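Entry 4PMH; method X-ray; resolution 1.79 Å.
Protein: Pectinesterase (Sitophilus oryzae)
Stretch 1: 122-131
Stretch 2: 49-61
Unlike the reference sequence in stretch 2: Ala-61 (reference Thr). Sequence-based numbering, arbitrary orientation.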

# COMPACT_ATOMS: atom_id res chain seq x y z
N SER A 122 -13.48 -16.83 -15.37
CA SER A 122 -13.29 -16.87 -16.81
C SER A 122 -11.99 -16.22 -17.28
O SER A 122 -11.67 -16.26 -18.46
CB SER A 122 -14.49 -16.25 -17.54
OG SER A 122 -14.66 -14.88 -17.22
N LEU A 123 -11.22 -15.64 -16.37
CA LEU A 123 -9.91 -15.10 -16.73
C LEU A 123 -8.81 -16.16 -16.71
O LEU A 123 -7.68 -15.89 -17.16
CB LEU A 123 -9.54 -13.95 -15.80
CG LEU A 123 -10.43 -12.72 -15.93
CD1 LEU A 123 -10.23 -11.80 -14.73
CD2 LEU A 123 -10.16 -11.98 -17.24
N PHE A 124 -9.12 -17.36 -16.20
CA PHE A 124 -8.08 -18.33 -15.87
C PHE A 124 -8.33 -19.73 -16.43
O PHE A 124 -9.39 -20.33 -16.20
CB PHE A 124 -7.87 -18.38 -14.35
CG PHE A 124 -7.45 -17.06 -13.76
CD1 PHE A 124 -6.13 -16.64 -13.85
CD2 PHE A 124 -8.37 -16.25 -13.14
CE1 PHE A 124 -5.74 -15.42 -13.33
CE2 PHE A 124 -8.00 -15.03 -12.60
CZ PHE A 124 -6.67 -14.61 -12.69
N ASN A 125 -7.37 -20.22 -17.22
CA ASN A 125 -7.32 -21.63 -17.62
C ASN A 125 -6.25 -22.34 -16.79
O ASN A 125 -5.24 -21.73 -16.39
CB ASN A 125 -7.05 -21.73 -19.14
CG ASN A 125 -6.93 -23.17 -19.63
OD1 ASN A 125 -5.90 -23.81 -19.44
ND2 ASN A 125 -7.97 -23.67 -20.31
N SER A 126 -6.44 -23.63 -16.55
CA SER A 126 -5.53 -24.41 -15.69
C SER A 126 -4.08 -24.47 -16.20
O SER A 126 -3.16 -24.75 -15.43
CB SER A 126 -6.07 -25.83 -15.49
OG SER A 126 -6.13 -26.49 -16.73
N ALA A 127 -3.88 -24.20 -17.48
CA ALA A 127 -2.54 -24.10 -18.07
C ALA A 127 -1.84 -22.76 -17.88
O ALA A 127 -0.64 -22.68 -18.13
CB ALA A 127 -2.60 -24.42 -19.56
N ASP A 128 -2.57 -21.73 -17.45
CA ASP A 128 -2.02 -20.35 -17.39
C ASP A 128 -1.11 -20.09 -16.15
O ASP A 128 -1.35 -20.60 -15.06
CB ASP A 128 -3.15 -19.31 -17.42
CG ASP A 128 -3.99 -19.36 -18.70
OD1 ASP A 128 -3.48 -19.81 -19.75
OD2 ASP A 128 -5.17 -18.92 -18.68
N PRO A 129 -0.07 -19.24 -16.32
CA PRO A 129 0.93 -19.02 -15.27
C PRO A 129 0.40 -18.51 -13.93
O PRO A 129 1.01 -18.81 -12.92
CB PRO A 129 1.91 -18.02 -15.90
CG PRO A 129 1.20 -17.44 -17.07
CD PRO A 129 0.26 -18.50 -17.55
N ALA A 130 -0.71 -17.78 -13.91
CA ALA A 130 -1.29 -17.33 -12.62
C ALA A 130 -2.41 -18.23 -12.07
O ALA A 130 -3.12 -17.84 -11.12
CB ALA A 130 -1.80 -15.90 -12.73
N TYR A 131 -2.55 -19.43 -12.63
CA TYR A 131 -3.67 -20.29 -12.27
C TYR A 131 -3.62 -20.70 -10.79
O TYR A 131 -4.66 -20.74 -10.12
CB TYR A 131 -3.73 -21.54 -13.18
CG TYR A 131 -4.94 -22.40 -12.89
CD1 TYR A 131 -6.18 -22.09 -13.42
CD2 TYR A 131 -4.85 -23.50 -12.05
CE1 TYR A 131 -7.30 -22.87 -13.13
CE2 TYR A 131 -5.96 -24.28 -11.76
CZ TYR A 131 -7.17 -23.95 -12.30
OH TYR A 131 -8.27 -24.73 -12.03
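Stretch 2, residues 49-61: NTIQAAVNAAINA

How does stretch 2 lie on stretch 1? Residues 49-61 form a helix from about Ile-51 onward, laid against an irregular segment that folds through two consecutive type I turns, Asn-125 to Asp-128 and Asp-128 to Tyr-131. The two run in the same general sense: Leu-123 sits by the start of the helix, its CA 6.8 Å from Gln-52 CA, and Pro-129 lies further along, its CA 6.5 Å from Asn-56 CA. Thr-50, Gln-52, Asn-56 and Ile-59 direct their CA-to-CB bonds toward stretch 1, while Ala-57 points away.

What fixes the side chains at the start of the helix? Thr-50 takes the p rotamer, chi1 62°, which places Thr-50 OG1 to accept from Ala-53 N at 3.2 Å and cap the helix. Its methyl is then free for packing, and Thr-50 CG2 meets Leu-123 CD2 at 3.6 Å; Leu-123 reaches it in the common m, t conformation. Gln-52 is more folded, with chi1 t and chi2 and chi3 both near +55°. The bend brings Gln-52 NE2 forward along the helix, one turn on, to donate to Asn-56 OD1, 3.1 Å and nearly straight. Gln-52 CG meets the ring of Phe-124 obliquely, 3.8 Å from Phe-124 CE1. Ala-130 CB lies 3.9 Å from Gln-52 NE2.

How do the polar groups meet when no direct hydrogen bond crosses the contact? Water does the joining, and Asn-56, chi1 -73°, binds two of the three waters. Asn-56 ND2 donates to water 1 at 2.9 Å, and that water donates in turn to Leu-123 O and Asp-128 OD2, each at 2.7 Å. Water 2 donates to Asn-56 OD1 at 2.7 Å and accepts from Ala-130 N at 2.9 Å. Asp-128, in the m rotamer, serves its own loop as well: Asp-128 OD2 accepts from Asn-125 N at 2.9 Å, bracing the first turn, while Asp-128 OD1 accepts from water 3 at 2.9 Å. Water 3 also takes a weak bond from Asn-60 ND2 at 3.0 Å.

Which residue is most covered by the other stretch? Pro-129 loses more area to the other stretch than any other residue here. Its C-gamma endo ring rests over the later helix, with Pro-129 CG 3.6 Å from Asn-56 OD1 and 3.3 Å from Asn-60 OD1, and Pro-129 CB in apolar contact with Ile-59 CG2 at 4.2 Å. Asn-60 starts sideways, but with chi1 -70° its amide end comes nearer to the loop.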

# COMPACT_ATOMS: atom_id res chain seq x y z
N ASN A 49 -7.60 -8.93 -25.18
CA ASN A 49 -8.92 -8.42 -24.78
C ASN A 49 -9.21 -8.55 -23.28
O ASN A 49 -10.25 -8.08 -22.83
CB ASN A 49 -10.06 -9.09 -25.58
CG ASN A 49 -10.00 -8.78 -27.07
OD1 ASN A 49 -9.12 -8.06 -27.53
ND2 ASN A 49 -10.92 -9.35 -27.83
N THR A 50 -8.33 -9.23 -22.54
CA THR A 50 -8.25 -9.10 -21.09
C THR A 50 -6.82 -8.67 -20.75
O THR A 50 -5.89 -8.92 -21.52
CB THR A 50 -8.57 -10.41 -20.37
OG1 THR A 50 -7.60 -11.40 -20.74
CG2 THR A 50 -9.96 -10.92 -20.71
N ILE A 51 -6.65 -8.05 -19.58
CA ILE A 51 -5.32 -7.65 -19.13
C ILE A 51 -4.51 -8.89 -18.78
O ILE A 51 -3.32 -8.99 -19.14
CB ILE A 51 -5.36 -6.68 -17.93
CG1 ILE A 51 -6.16 -5.41 -18.27
CG2 ILE A 51 -3.92 -6.30 -17.51
CD1 ILE A 51 -6.74 -4.69 -17.07
N GLN A 52 -5.15 -9.85 -18.11
CA GLN A 52 -4.48 -11.10 -17.71
C GLN A 52 -3.83 -11.74 -18.94
O GLN A 52 -2.72 -12.22 -18.84
CB GLN A 52 -5.45 -12.09 -17.05
CG GLN A 52 -4.74 -13.22 -16.30
CD GLN A 52 -3.79 -12.69 -15.23
OE1 GLN A 52 -4.20 -11.91 -14.37
NE2 GLN A 52 -2.52 -13.07 -15.31
N ALA A 53 -4.53 -11.74 -20.07
CA ALA A 53 -4.00 -12.34 -21.30
C ALA A 53 -2.70 -11.69 -21.76
O ALA A 53 -1.81 -12.37 -22.25
CB ALA A 53 -5.03 -12.31 -22.42
N ALA A 54 -2.60 -10.38 -21.62
CA ALA A 54 -1.36 -9.67 -21.99
C ALA A 54 -0.24 -10.03 -21.01
O ALA A 54 0.89 -10.23 -21.41
CB ALA A 54 -1.59 -8.18 -22.02
N VAL A 55 -0.57 -10.09 -19.71
CA VAL A 55 0.39 -10.44 -18.65
C VAL A 55 0.93 -11.83 -18.91
O VAL A 55 2.15 -12.06 -18.87
CB VAL A 55 -0.26 -10.36 -17.24
CG1 VAL A 55 0.60 -11.06 -16.18
CG2 VAL A 55 -0.53 -8.91 -16.86
N ASN A 56 0.01 -12.75 -19.24
CA ASN A 56 0.35 -14.12 -19.50
C ASN A 56 1.29 -14.21 -20.68
O ASN A 56 2.27 -14.95 -20.64
CB ASN A 56 -0.90 -14.93 -19.82
CG ASN A 56 -1.78 -15.21 -18.61
OD1 ASN A 56 -1.39 -14.97 -17.47
ND2 ASN A 56 -2.97 -15.73 -18.86
N ALA A 57 0.99 -13.48 -21.74
CA ALA A 57 1.85 -13.51 -22.94
C ALA A 57 3.28 -13.09 -22.61
O ALA A 57 4.24 -13.76 -23.00
CB ALA A 57 1.28 -12.65 -24.06
N ALA A 58 3.40 -11.98 -21.89
CA ALA A 58 4.70 -11.43 -21.50
C ALA A 58 5.49 -12.39 -20.58
O ALA A 58 6.69 -12.62 -20.78
CB ALA A 58 4.53 -10.08 -20.83
N ILE A 59 4.81 -12.98 -19.60
CA ILE A 59 5.47 -13.91 -18.69
C ILE A 59 5.89 -15.19 -19.41
O ILE A 59 7.05 -15.63 -19.27
CB ILE A 59 4.57 -14.23 -17.48
CG1 ILE A 59 4.41 -12.97 -16.64
CG2 ILE A 59 5.16 -15.40 -16.67
CD1 ILE A 59 3.56 -13.16 -15.40
N ASN A 60 4.97 -15.76 -20.20
CA ASN A 60 5.22 -17.02 -20.90
C ASN A 60 6.37 -16.89 -21.92
O ASN A 60 7.12 -17.84 -22.12
CB ASN A 60 3.98 -17.54 -21.61
CG ASN A 60 2.89 -18.02 -20.65
OD1 ASN A 60 3.17 -18.49 -19.53
ND2 ASN A 60 1.65 -17.89 -21.08
N ALA A 61 6.54 -15.72 -22.50
CA ALA A 61 7.58 -15.53 -23.51
C ALA A 61 8.96 -15.48 -22.90
O ALA A 61 9.95 -15.64 -23.61
CB ALA A 61 7.33 -14.28 -24.33
O HOH W 1 -5.13 -16.71 -17.11
O HOH W 2 -2.65 -16.56 -15.66
O HOH W 3 -1.23 -18.62 -21.21